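Local atomic coordinates of dienelactone hydrolase (Anabaena variabilis, PDB entry 2O2G), a protein that probably acts as a hydrolase of the dienelactone hydrolase family, built on the alpha/beta-hydrolase fold. Residues G100-L105 with P136-A141; Y13-S18 with A66-D71; G147-A152 with E179-Q184. All coordinates share one frame; numbering follows the deposited sequence.

Contact 1: G100-L105 with P136-A141; sequences GATDWL and PETVQA. With SO4 (sulfate ion), chain C.
Thr-102 of helix 91-107 meets Thr-138 and Val-139 at the start of strand 139-145, a helix-to-sheet contact within an alpha/beta-hydrolase fold. The contact is small and wholly apolar although two of its three residues carry hydroxyls. CG2 of Thr-102 lies 3.8 Å from CG2 of Thr-138, and the two side chains pass one another in opposite senses, methyl against methyl. A looser touch follows on the strand side, where the same Thr-102 CG2 comes within 4.3 Å of Val-139 CG2.

Both threonines adopt one conformation, with chi1 at -56°: the methyl stands anti to the backbone nitrogen and the hydroxyl beside it. The two faces of the branch are thereby divided, carbon toward the partner and oxygen toward separate polar neighbours. OG1 of Thr-102 turns back to its own helix, hydrogen bonding with the carbonyl of Leu-98, and also bonds with the hydroxyl of Tyr-118. OG1 of Thr-138 faces a sulfate ion, probably taken up from the crystallisation liquor; that approach is modelled so short that its exact length is doubtful. The one well-formed bond to the anion runs from Glu-137 N to sulfate O4, at 2.8 Å with an angle of 156°, while Thr-138 N makes a weak, bent bond to O3 at 2.8 Å. Consecutive amides of the turn thus converge on one anion.

Nearby, Asp-103 forms a salt bridge with Arg-135, a second tie between the helix and this turn. Thr-102 also touches Leu-39 of strand 36-41; with its hydroxyl on Tyr-118 of strand 115-121 and its methyl against Val-139, this one residue reaches three adjacent strands. Further along strand 139-145, Ala-141 packs against helix 206-221.

Contact 2: Y13-S18 with A66-D71; sequences YAVSVS and ATLLID. With EDO (1,2-ethanediol), chain D.
With CG1 of Ile-70 anti to its backbone nitrogen (chi1 -156°) and the chain continuing extended through chi2, the isoleucine delivers its terminal methyl straight to Val-17. That valine, whose CG1 is itself anti to the nitrogen (chi1 178°), presents its branch point to the incoming group. CD1 of Ile-70 consequently lies over the face formed by CB, CG1 and CG2 of Val-17, 3.6 Å from Val-17 CG2 and 3.8 Å from each of Val-17 CB and CG1. The two side chains cross at about a right angle.

A second, looser pair lies further back along both strands. CG2 of Val-15 meets CD1 of Leu-68 at 4.0 Å, while the other leucine methyl, CD2, is only marginally in touch with Val-17 CG2 at 4.5 Å. Leu-68 therefore lies mainly against Val-15 and only grazes Val-17. All of these atoms are aliphatic and no hydrogen bond joins the segments, as expected of strands that are not sheet neighbours. On the outer strand, the carbonyl oxygen of Val-15 accepts a hydrogen bond from O1 of a 1,2-ethanediol molecule, at 2.9 Å, a probable remnant of crystallisation.

Strand 22-29 lies between the two in the sheet, antiparallel to both. The axes of strands 13-18 and 66-70 approach to 9.2 Å and diverge by 63°, so the sheet is strongly twisted at this end, and its curl lets side chains meet over the strand between them. Helix 91-107 covers the resulting apolar patch: Ala-101 rests on Val-17 and Ile-70, and Trp-104 on Val-15 and Val-17. From strand 66-70, Thr-67 and Leu-69 pack instead on helix 51-63.

Contact 3: G147-A152 with E179-Q184; sequences GRPDLA and EDALEQ
Pro-149 drives its puckered ring, C-gamma endo, onto the methyl of Ala-181. CG of Pro-149 lies 3.4 Å from Ala-181 CB, a close approach for two carbons, and Pro-149 CB follows at 3.6 Å from the same methyl. The small alanine lets the backbones close in: CA of Asp-150 is 4.7 Å from CA of Ala-181, and Asp-150 N is 3.8 Å from Ala-181 CB.

Behind this apolar touch, the loop folds its charges back on itself. Arg-148 curls through three successive torsions near -60°, bringing its guanidinium round to Asp-150, whose chi1 of 56° turns the carboxylate away from the helix. NE of Arg-148 donates to the syn lone pair of Asp-150 OD1 at 3.1 Å, with the oxygen tilted 17° out of the guanidinium plane. A salt bridge from NH2 to OD2 completes the pair, though the position of OD2 is less certain. One face of the guanidinium is covered by Leu-151 CD1, centred 3.9 Å above its plane.

The loop, with a short 3-10 turn at 149-150, runs between strands 139-145 and 163-168. It is wedged between two helices: Pro-149 touches Asn-178 of helix 172-184 as well as Leu-129 of helix 123-134, and Ala-152 rests on Val-130 of the latter.

Taken in chain order, contact 2 closes before contact 1 opens, and contact 1 before contact 3. Contacts 1 and 2 are near neighbours, their centres 14 Å apart, and they touch through helix 91-107, which they share. Together they form one continuous layer at this helix, running from the outermost strand 12-19, one of the two edges of the sheet, to strand 139-145 nearer its middle. Contact 3 touches neither: its centre is about 28 Å from that of contact 2, across the chain's centre, and about 21 Å from that of contact 1. There it joins a loop to helix 172-184, toward the other edge of the same twisted sheet.

Contact 1: G100-L105 with P136-A141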
ATOM      1  N   GLY A 100      -2.300   2.764 -12.295  1.00 27.65           N
ATOM      2  CA  GLY A 100      -2.999   3.982 -12.776  1.00 28.30           C
ATOM      3  C   GLY A 100      -2.845   5.157 -11.813  1.00 24.42           C
ATOM      4  O   GLY A 100      -2.504   6.276 -12.239  1.00 25.50           O
ATOM      5  N   ALA A 101      -3.070   4.918 -10.528  1.00 25.22           N
ATOM      6  CA  ALA A 101      -2.844   5.949  -9.499  1.00 25.74           C
ATOM      7  C   ALA A 101      -1.390   6.412  -9.399  1.00 24.40           C
ATOM      8  O   ALA A 101      -1.120   7.582  -9.094  1.00 26.05           O
ATOM      9  CB  ALA A 101      -3.330   5.473  -8.131  1.00 25.40           C
ATOM     10  N   THR A 102      -0.453   5.499  -9.626  1.00 23.08           N
ATOM     11  CA  THR A 102       0.993   5.816  -9.620  1.00 25.68           C
ATOM     12  C   THR A 102       1.289   6.802 -10.775  1.00 26.66           C
ATOM     13  O   THR A 102       1.876   7.853 -10.583  1.00 25.36           O
ATOM     14  CB  THR A 102       1.848   4.504  -9.719  1.00 26.56           C
ATOM     15  OG1 THR A 102       1.495   3.604  -8.640  1.00 29.66           O
ATOM     16  CG2 THR A 102       3.341   4.811  -9.617  1.00 24.58           C
ATOM     17  N   ASP A 103       0.810   6.462 -11.960  1.00 27.27           N
ATOM     18  CA  ASP A 103       0.974   7.320 -13.142  1.00 27.64           C
ATOM     19  C   ASP A 103       0.353   8.709 -12.923  1.00 27.25           C
ATOM     20  O   ASP A 103       0.940   9.735 -13.317  1.00 24.28           O
ATOM     21  CB  ASP A 103       0.370   6.631 -14.370  1.00 24.14           C
ATOM     22  CG  ASP A 103       1.138   5.371 -14.778  1.00 29.53           C
ATOM     23  OD1 ASP A 103       2.273   5.169 -14.281  1.00 27.91           O
ATOM     24  OD2 ASP A 103       0.620   4.600 -15.638  1.00 25.12           O
ATOM     25  N   TRP A 104      -0.786   8.751 -12.239  1.00 25.80           N
ATOM     26  CA  TRP A 104      -1.456  10.026 -11.936  1.00 25.10           C
ATOM     27  C   TRP A 104      -0.554  10.882 -11.050  1.00 22.95           C
ATOM     28  O   TRP A 104      -0.338  12.071 -11.353  1.00 23.81           O
ATOM     29  CB  TRP A 104      -2.779   9.779 -11.253  1.00 22.06           C
ATOM     30  CG  TRP A 104      -3.584  11.010 -10.973  1.00 21.95           C
ATOM     31  CD1 TRP A 104      -4.466  11.618 -11.788  1.00 23.47           C
ATOM     32  CD2 TRP A 104      -3.622  11.707  -9.729  1.00 21.02           C
ATOM     33  NE1 TRP A 104      -5.037  12.692 -11.132  1.00 26.87           N
ATOM     34  CE2 TRP A 104      -4.547  12.742  -9.858  1.00 23.19           C
ATOM     35  CE3 TRP A 104      -2.995  11.511  -8.499  1.00 25.41           C
ATOM     36  CZ2 TRP A 104      -4.812  13.634  -8.820  1.00 25.66           C
ATOM     37  CZ3 TRP A 104      -3.267  12.392  -7.453  1.00 26.92           C
ATOM     38  CH2 TRP A 104      -4.159  13.436  -7.631  1.00 20.81           C
ATOM     39  N   LEU A 105       0.011  10.269 -10.009  1.00 26.18           N
ATOM     40  CA  LEU A 105       0.982  10.952  -9.142  1.00 24.94           C
ATOM     41  C   LEU A 105       2.204  11.417  -9.935  1.00 26.72           C
ATOM     42  O   LEU A 105       2.721  12.495  -9.701  1.00 29.26           O
ATOM     43  CB  LEU A 105       1.462  10.003  -8.043  1.00 26.70           C
ATOM     44  CG  LEU A 105       0.453   9.687  -6.956  1.00 25.56           C
ATOM     45  CD1 LEU A 105       0.984   8.629  -6.006  1.00 22.19           C
ATOM     46  CD2 LEU A 105       0.075  10.997  -6.270  1.00 25.68           C
ATOM     47  N   PRO A 136       9.130  -0.392 -12.318  1.00 27.85           N
ATOM     48  CA  PRO A 136      10.401  -0.549 -11.586  1.00 27.58           C
ATOM     49  C   PRO A 136      11.245   0.692 -11.343  1.00 31.32           C
ATOM     50  O   PRO A 136      12.001   0.744 -10.355  1.00 29.10           O
ATOM     51  CB  PRO A 136      11.172  -1.553 -12.454  1.00 28.99           C
ATOM     52  CG  PRO A 136      10.623  -1.332 -13.827  1.00 25.13           C
ATOM     53  CD  PRO A 136       9.161  -1.134 -13.601  1.00 26.71           C
ATOM     54  N   GLU A 137      11.161   1.678 -12.223  1.00 31.63           N
ATOM     55  CA  GLU A 137      11.959   2.879 -12.025  1.00 33.26           C
ATOM     56  C   GLU A 137      11.224   3.898 -11.165  1.00 30.93           C
ATOM     57  O   GLU A 137      11.859   4.750 -10.557  1.00 33.24           O
ATOM     58  CB  GLU A 137      12.379   3.485 -13.365  1.00 33.62           C
ATOM     59  N   THR A 138       9.906   3.774 -11.061  1.00 29.06           N
ATOM     60  CA  THR A 138       9.073   4.749 -10.362  1.00 27.96           C
ATOM     61  C   THR A 138       8.812   4.411  -8.899  1.00 28.64           C
ATOM     62  O   THR A 138       8.778   5.308  -8.056  1.00 31.57           O
ATOM     63  CB  THR A 138       7.729   4.911 -11.122  1.00 29.15           C
ATOM     64  OG1 THR A 138       8.012   5.285 -12.472  1.00 31.05           O
ATOM     65  CG2 THR A 138       6.796   5.979 -10.499  1.00 31.06           C
ATOM     66  N   VAL A 139       8.594   3.137  -8.587  1.00 25.41           N
ATOM     67  CA  VAL A 139       8.229   2.741  -7.230  1.00 27.36           C
ATOM     68  C   VAL A 139       9.504   2.398  -6.487  1.00 25.66           C
ATOM     69  O   VAL A 139      10.248   1.511  -6.910  1.00 26.33           O
ATOM     70  CB  VAL A 139       7.277   1.545  -7.219  1.00 27.28           C
ATOM     71  CG1 VAL A 139       6.853   1.240  -5.762  1.00 21.68           C
ATOM     72  CG2 VAL A 139       6.072   1.815  -8.138  1.00 32.79           C
ATOM     73  N   GLN A 140       9.747   3.140  -5.416  1.00 25.45           N
ATOM     74  CA  GLN A 140      10.986   3.072  -4.630  1.00 28.49           C
ATOM     75  C   GLN A 140      10.941   2.289  -3.328  1.00 27.28           C
ATOM     76  O   GLN A 140      11.997   2.101  -2.683  1.00 28.58           O
ATOM     77  CB  GLN A 140      11.502   4.484  -4.326  1.00 28.91           C
ATOM     78  CG  GLN A 140      11.873   5.286  -5.579  1.00 31.86           C
ATOM     79  CD  GLN A 140      12.804   6.479  -5.337  1.00 37.35           C
ATOM     80  OE1 GLN A 140      13.098   7.210  -6.280  1.00 39.91           O
ATOM     81  NE2 GLN A 140      13.295   6.672  -4.085  1.00 35.78           N
ATOM     82  N   ALA A 141       9.758   1.819  -2.940  1.00 29.06           N
ATOM     83  CA  ALA A 141       9.600   1.036  -1.715  1.00 27.12           C
ATOM     84  C   ALA A 141       8.208   0.453  -1.612  1.00 27.80           C
ATOM     85  O   ALA A 141       7.236   1.011  -2.117  1.00 25.88           O
ATOM     86  CB  ALA A 141       9.914   1.888  -0.440  1.00 28.54           C
TER
HETATM   87  S   SO4 C 224       8.803   2.632 -14.748  1.00 46.42           S
HETATM   88  O1  SO4 C 224       8.973   3.860 -15.543  1.00 56.78           O
HETATM   89  O2  SO4 C 224       7.739   1.881 -15.377  1.00 40.32           O
HETATM   90  O3  SO4 C 224       8.515   3.056 -13.391  1.00 28.97           O
HETATM   91  O4  SO4 C 224      10.032   1.830 -14.776  1.00 49.99           O

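Contact 2: Y13-S18 with A66-D71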
ATOM      1  N   TYR A  13      -6.743  16.763   1.012  1.00 18.54           N
ATOM      2  CA  TYR A  13      -7.395  17.104  -0.233  1.00 21.03           C
ATOM      3  C   TYR A  13      -8.176  15.942  -0.790  1.00 20.90           C
ATOM      4  O   TYR A  13      -7.624  14.878  -1.021  1.00 20.53           O
ATOM      5  CB  TYR A  13      -6.391  17.570  -1.290  1.00 22.22           C
ATOM      6  CG  TYR A  13      -5.854  18.928  -0.983  1.00 22.50           C
ATOM      7  CD1 TYR A  13      -4.823  19.115  -0.076  1.00 26.34           C
ATOM      8  CD2 TYR A  13      -6.399  20.040  -1.584  1.00 20.38           C
ATOM      9  CE1 TYR A  13      -4.376  20.421   0.224  1.00 26.27           C
ATOM     10  CE2 TYR A  13      -5.958  21.297  -1.304  1.00 26.69           C
ATOM     11  CZ  TYR A  13      -4.959  21.486  -0.402  1.00 26.79           C
ATOM     12  OH  TYR A  13      -4.559  22.794  -0.164  1.00 27.67           O
ATOM     13  N   ALA A  14      -9.437  16.207  -1.119  1.00 23.30           N
ATOM     14  CA  ALA A  14     -10.308  15.229  -1.768  1.00 24.06           C
ATOM     15  C   ALA A  14     -10.026  15.297  -3.268  1.00 23.22           C
ATOM     16  O   ALA A  14     -10.451  16.239  -3.928  1.00 23.51           O
ATOM     17  CB  ALA A  14     -11.770  15.574  -1.481  1.00 26.51           C
ATOM     18  N   VAL A  15      -9.302  14.309  -3.796  1.00 26.71           N
ATOM     19  CA  VAL A  15      -8.929  14.297  -5.196  1.00 24.55           C
ATOM     20  C   VAL A  15      -9.695  13.242  -6.024  1.00 27.98           C
ATOM     21  O   VAL A  15     -10.213  12.276  -5.474  1.00 28.23           O
ATOM     22  CB  VAL A  15      -7.401  14.083  -5.332  1.00 25.92           C
ATOM     23  CG1 VAL A  15      -6.672  15.148  -4.530  1.00 27.40           C
ATOM     24  CG2 VAL A  15      -6.946  12.682  -4.844  1.00 26.35           C
ATOM     25  N   SER A  16      -9.787  13.485  -7.333  1.00 21.78           N
ATOM     26  CA  SER A  16     -10.337  12.537  -8.288  1.00 26.22           C
ATOM     27  C   SER A  16      -9.150  12.071  -9.144  1.00 26.84           C
ATOM     28  O   SER A  16      -8.557  12.863  -9.861  1.00 25.04           O
ATOM     29  CB  SER A  16     -11.406  13.172  -9.164  1.00 28.85           C
ATOM     30  OG  SER A  16     -12.045  12.154  -9.931  1.00 36.18           O
ATOM     31  N   VAL A  17      -8.786  10.812  -8.983  1.00 26.12           N
ATOM     32  CA  VAL A  17      -7.663  10.156  -9.652  1.00 27.53           C
ATOM     33  C   VAL A  17      -8.172   9.416 -10.920  1.00 30.00           C
ATOM     34  O   VAL A  17      -8.890   8.421 -10.836  1.00 33.00           O
ATOM     35  CB  VAL A  17      -6.999   9.161  -8.706  1.00 25.50           C
ATOM     36  CG1 VAL A  17      -5.824   8.395  -9.407  1.00 31.02           C
ATOM     37  CG2 VAL A  17      -6.504   9.842  -7.414  1.00 26.46           C
ATOM     38  N   SER A  18      -7.813   9.938 -12.091  1.00 29.10           N
ATOM     39  CA  SER A  18      -8.204   9.360 -13.358  1.00 28.86           C
ATOM     40  C   SER A  18      -7.277   8.199 -13.746  1.00 31.81           C
ATOM     41  O   SER A  18      -6.042   8.335 -13.729  1.00 32.09           O
ATOM     42  CB  SER A  18      -8.177  10.414 -14.458  1.00 32.01           C
ATOM     43  OG  SER A  18      -9.243  11.334 -14.291  1.00 41.50           O
ATOM     44  N   ALA A  66       4.285  12.338   2.456  1.00 29.06           N
ATOM     45  CA  ALA A  66       3.009  12.570   1.806  1.00 30.75           C
ATOM     46  C   ALA A  66       2.293  11.254   1.756  1.00 29.35           C
ATOM     47  O   ALA A  66       2.940  10.197   1.789  1.00 28.91           O
ATOM     48  CB  ALA A  66       3.202  13.087   0.381  1.00 33.36           C
ATOM     49  N   THR A  67       0.959  11.309   1.668  1.00 29.01           N
ATOM     50  CA  THR A  67       0.137  10.082   1.541  1.00 26.42           C
ATOM     51  C   THR A  67      -1.044  10.251   0.564  1.00 25.45           C
ATOM     52  O   THR A  67      -1.604  11.343   0.445  1.00 24.39           O
ATOM     53  CB  THR A  67      -0.443   9.623   2.907  1.00 19.72           C
ATOM     54  OG1 THR A  67      -1.340  10.617   3.437  1.00 24.91           O
ATOM     55  CG2 THR A  67       0.686   9.367   3.909  1.00 31.98           C
ATOM     56  N   LEU A  68      -1.378   9.174  -0.131  1.00 24.44           N
ATOM     57  CA  LEU A  68      -2.581   9.088  -0.982  1.00 23.88           C
ATOM     58  C   LEU A  68      -3.336   7.813  -0.611  1.00 25.32           C
ATOM     59  O   LEU A  68      -2.864   6.714  -0.839  1.00 26.54           O
ATOM     60  CB  LEU A  68      -2.253   9.084  -2.464  1.00 24.70           C
ATOM     61  CG  LEU A  68      -3.462   8.922  -3.403  1.00 27.27           C
ATOM     62  CD1 LEU A  68      -4.490  10.045  -3.154  1.00 27.48           C
ATOM     63  CD2 LEU A  68      -2.989   8.865  -4.852  1.00 33.92           C
ATOM     64  N   LEU A  69      -4.464   8.002   0.069  1.00 25.72           N
ATOM     65  CA  LEU A  69      -5.371   6.940   0.432  1.00 26.95           C
ATOM     66  C   LEU A  69      -6.401   6.974  -0.676  1.00 27.52           C
ATOM     67  O   LEU A  69      -7.050   7.981  -0.873  1.00 27.34           O
ATOM     68  CB  LEU A  69      -5.992   7.251   1.781  1.00 25.07           C
ATOM     69  CG  LEU A  69      -5.007   7.099   2.951  1.00 31.15           C
ATOM     70  CD1 LEU A  69      -5.420   7.990   4.091  1.00 25.66           C
ATOM     71  CD2 LEU A  69      -4.927   5.671   3.370  1.00 31.83           C
ATOM     72  N   ILE A  70      -6.525   5.866  -1.391  1.00 26.42           N
ATOM     73  CA  ILE A  70      -7.405   5.760  -2.548  1.00 27.78           C
ATOM     74  C   ILE A  70      -8.399   4.601  -2.518  1.00 26.78           C
ATOM     75  O   ILE A  70      -8.165   3.579  -1.888  1.00 26.04           O
ATOM     76  CB  ILE A  70      -6.487   5.661  -3.787  1.00 25.94           C
ATOM     77  CG1 ILE A  70      -7.206   6.125  -5.036  1.00 35.54           C
ATOM     78  CG2 ILE A  70      -5.822   4.275  -3.927  1.00 26.95           C
ATOM     79  CD1 ILE A  70      -6.261   6.457  -6.113  1.00 42.03           C
ATOM     80  N   ASP A  71      -9.530   4.768  -3.182  1.00 27.03           N
ATOM     81  CA  ASP A  71     -10.435   3.675  -3.387  1.00 27.81           C
ATOM     82  C   ASP A  71      -9.941   3.042  -4.687  1.00 29.79           C
ATOM     83  O   ASP A  71      -9.870   3.707  -5.726  1.00 28.10           O
ATOM     84  CB  ASP A  71     -11.882   4.156  -3.558  1.00 30.47           C
ATOM     85  CG  ASP A  71     -12.517   4.614  -2.249  1.00 28.82           C
ATOM     86  OD1 ASP A  71     -12.095   4.154  -1.166  1.00 32.09           O
ATOM     87  OD2 ASP A  71     -13.462   5.410  -2.334  1.00 37.36           O
TER
HETATM   88  C1  EDO D 225     -13.570  12.347  -3.039  1.00 36.13           C
HETATM   89  O1  EDO D 225     -12.143  12.264  -3.279  1.00 27.06           O
HETATM   90  C2  EDO D 225     -14.283  13.404  -3.867  1.00 40.17           C
HETATM   91  O2  EDO D 225     -13.662  13.603  -5.151  1.00 37.74           O

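Contact 3: G147-A152 with E179-Q184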
ATOM      1  N   GLY A 147      -0.094  -9.513   4.210  1.00 28.00           N
ATOM      2  CA  GLY A 147      -0.535  -9.915   2.890  1.00 33.31           C
ATOM      3  C   GLY A 147      -0.277 -11.372   2.524  1.00 31.17           C
ATOM      4  O   GLY A 147       0.223 -12.156   3.325  1.00 28.76           O
ATOM      5  N   ARG A 148      -0.667 -11.713   1.308  1.00 31.80           N
ATOM      6  CA  ARG A 148      -0.385 -13.042   0.709  1.00 34.49           C
ATOM      7  C   ARG A 148       0.386 -12.779  -0.600  1.00 34.48           C
ATOM      8  O   ARG A 148      -0.133 -13.005  -1.687  1.00 38.60           O
ATOM      9  CB  ARG A 148      -1.656 -13.874   0.452  1.00 34.87           C
ATOM     10  CG  ARG A 148      -2.363 -14.357   1.711  1.00 32.61           C
ATOM     11  CD  ARG A 148      -1.517 -15.353   2.526  1.00 42.86           C
ATOM     12  NE  ARG A 148      -1.066 -16.474   1.701  1.00 32.30           N
ATOM     13  CZ  ARG A 148      -1.827 -17.492   1.342  1.00 42.12           C
ATOM     14  NH1 ARG A 148      -3.079 -17.577   1.753  1.00 48.08           N
ATOM     15  NH2 ARG A 148      -1.331 -18.449   0.576  1.00 45.34           N
ATOM     16  N   PRO A 149       1.632 -12.268  -0.478  1.00 34.70           N
ATOM     17  CA  PRO A 149       2.534 -11.996  -1.610  1.00 34.44           C
ATOM     18  C   PRO A 149       2.870 -13.265  -2.372  1.00 33.70           C
ATOM     19  O   PRO A 149       3.077 -13.252  -3.568  1.00 32.71           O
ATOM     20  CB  PRO A 149       3.796 -11.478  -0.908  1.00 34.53           C
ATOM     21  CG  PRO A 149       3.733 -12.067   0.455  1.00 36.97           C
ATOM     22  CD  PRO A 149       2.299 -11.958   0.799  1.00 31.00           C
ATOM     23  N   ASP A 150       2.925 -14.382  -1.660  1.00 36.29           N
ATOM     24  CA  ASP A 150       3.221 -15.664  -2.274  1.00 34.45           C
ATOM     25  C   ASP A 150       2.236 -15.977  -3.386  1.00 36.40           C
ATOM     26  O   ASP A 150       2.533 -16.794  -4.260  1.00 37.20           O
ATOM     27  CB  ASP A 150       3.128 -16.767  -1.234  1.00 32.37           C
ATOM     28  CG  ASP A 150       1.783 -16.782  -0.568  1.00 41.39           C
ATOM     29  OD1 ASP A 150       1.436 -15.757   0.102  1.00 32.57           O
ATOM     30  OD2 ASP A 150       1.066 -17.790  -0.756  1.00 37.82           O
ATOM     31  N   LEU A 151       1.065 -15.341  -3.363  1.00 38.82           N
ATOM     32  CA  LEU A 151       0.061 -15.571  -4.398  1.00 36.88           C
ATOM     33  C   LEU A 151       0.202 -14.656  -5.616  1.00 36.64           C
ATOM     34  O   LEU A 151      -0.719 -14.557  -6.417  1.00 40.01           O
ATOM     35  CB  LEU A 151      -1.346 -15.487  -3.791  1.00 38.85           C
ATOM     36  CG  LEU A 151      -1.660 -16.497  -2.671  1.00 27.62           C
ATOM     37  CD1 LEU A 151      -3.086 -16.245  -2.200  1.00 27.49           C
ATOM     38  CD2 LEU A 151      -1.461 -17.935  -3.122  1.00 35.72           C
ATOM     39  N   ALA A 152       1.372 -14.044  -5.782  1.00 36.62           N
ATOM     40  CA  ALA A 152       1.710 -13.185  -6.938  1.00 34.83           C
ATOM     41  C   ALA A 152       3.117 -13.617  -7.372  1.00 32.94           C
ATOM     42  O   ALA A 152       4.004 -12.783  -7.492  1.00 26.57           O
ATOM     43  CB  ALA A 152       1.733 -11.742  -6.508  1.00 35.24           C
ATOM     44  N   GLU A 179       7.295 -15.860   4.382  1.00 28.09           N
ATOM     45  CA  GLU A 179       8.641 -16.444   4.380  1.00 26.29           C
ATOM     46  C   GLU A 179       8.947 -17.002   2.992  1.00 25.93           C
ATOM     47  O   GLU A 179      10.030 -16.791   2.471  1.00 28.65           O
ATOM     48  CB  GLU A 179       8.755 -17.540   5.433  1.00 30.02           C
ATOM     49  CG  GLU A 179       8.689 -17.042   6.907  1.00 30.13           C
ATOM     50  CD  GLU A 179       8.717 -18.207   7.898  1.00 30.61           C
ATOM     51  OE1 GLU A 179       8.401 -19.335   7.468  1.00 46.87           O
ATOM     52  OE2 GLU A 179       9.044 -18.003   9.092  1.00 35.09           O
ATOM     53  N   ASP A 180       7.987 -17.702   2.391  1.00 27.76           N
ATOM     54  CA  ASP A 180       8.141 -18.221   1.035  1.00 27.76           C
ATOM     55  C   ASP A 180       8.343 -17.082   0.032  1.00 25.82           C
ATOM     56  O   ASP A 180       9.248 -17.130  -0.789  1.00 26.28           O
ATOM     57  CB  ASP A 180       6.912 -19.044   0.599  1.00 30.08           C
ATOM     58  CG  ASP A 180       6.808 -20.418   1.297  1.00 37.32           C
ATOM     59  OD1 ASP A 180       7.646 -20.781   2.173  1.00 42.99           O
ATOM     60  OD2 ASP A 180       5.853 -21.148   0.940  1.00 51.28           O
ATOM     61  N   ALA A 181       7.510 -16.050   0.111  1.00 25.87           N
ATOM     62  CA  ALA A 181       7.601 -14.890  -0.791  1.00 23.76           C
ATOM     63  C   ALA A 181       8.944 -14.151  -0.706  1.00 24.20           C
ATOM     64  O   ALA A 181       9.483 -13.709  -1.728  1.00 24.27           O
ATOM     65  CB  ALA A 181       6.465 -13.909  -0.494  1.00 25.81           C
ATOM     66  N   LEU A 182       9.474 -14.042   0.516  1.00 25.22           N
ATOM     67  CA  LEU A 182      10.723 -13.346   0.790  1.00 24.39           C
ATOM     68  C   LEU A 182      11.862 -13.960   0.023  1.00 25.00           C
ATOM     69  O   LEU A 182      12.753 -13.247  -0.421  1.00 25.20           O
ATOM     70  CB  LEU A 182      11.070 -13.351   2.285  1.00 26.93           C
ATOM     71  CG  LEU A 182      12.109 -12.280   2.709  1.00 26.76           C
ATOM     72  CD1 LEU A 182      11.483 -10.888   2.742  1.00 28.11           C
ATOM     73  CD2 LEU A 182      12.695 -12.592   4.055  1.00 28.58           C
ATOM     74  N   GLU A 183      11.839 -15.283  -0.114  1.00 27.80           N
ATOM     75  CA  GLU A 183      12.852 -15.995  -0.881  1.00 28.58           C
ATOM     76  C   GLU A 183      12.759 -15.730  -2.384  1.00 29.83           C
ATOM     77  O   GLU A 183      13.771 -15.819  -3.090  1.00 30.52           O
ATOM     78  CB  GLU A 183      12.750 -17.510  -0.635  1.00 29.43           C
ATOM     79  CG  GLU A 183      13.022 -17.943   0.805  1.00 33.96           C
ATOM     80  CD  GLU A 183      14.392 -17.493   1.335  1.00 51.60           C
ATOM     81  OE1 GLU A 183      15.404 -18.148   0.994  1.00 59.98           O
ATOM     82  OE2 GLU A 183      14.446 -16.498   2.117  1.00 59.49           O
ATOM     83  N   GLN A 184      11.560 -15.421  -2.872  1.00 27.59           N
ATOM     84  CA  GLN A 184      11.349 -15.165  -4.284  0.50 26.18           C
ATOM     85  C   GLN A 184      11.771 -13.732  -4.656  1.00 27.02           C
ATOM     86  O   GLN A 184      12.099 -13.463  -5.822  1.00 27.74           O
ATOM     87  CB  GLN A 184       9.886 -15.446  -4.650  0.50 26.13           C
ATOM     88  CG  GLN A 184       9.386 -16.853  -4.249  0.50 21.68           C
ATOM     89  CD  GLN A 184       7.901 -17.079  -4.512  0.50 26.22           C
ATOM     90  OE1 GLN A 184       7.425 -16.973  -5.652  0.50 32.09           O
ATOM     91  NE2 GLN A 184       7.156 -17.397  -3.453  0.50 28.30           N
TER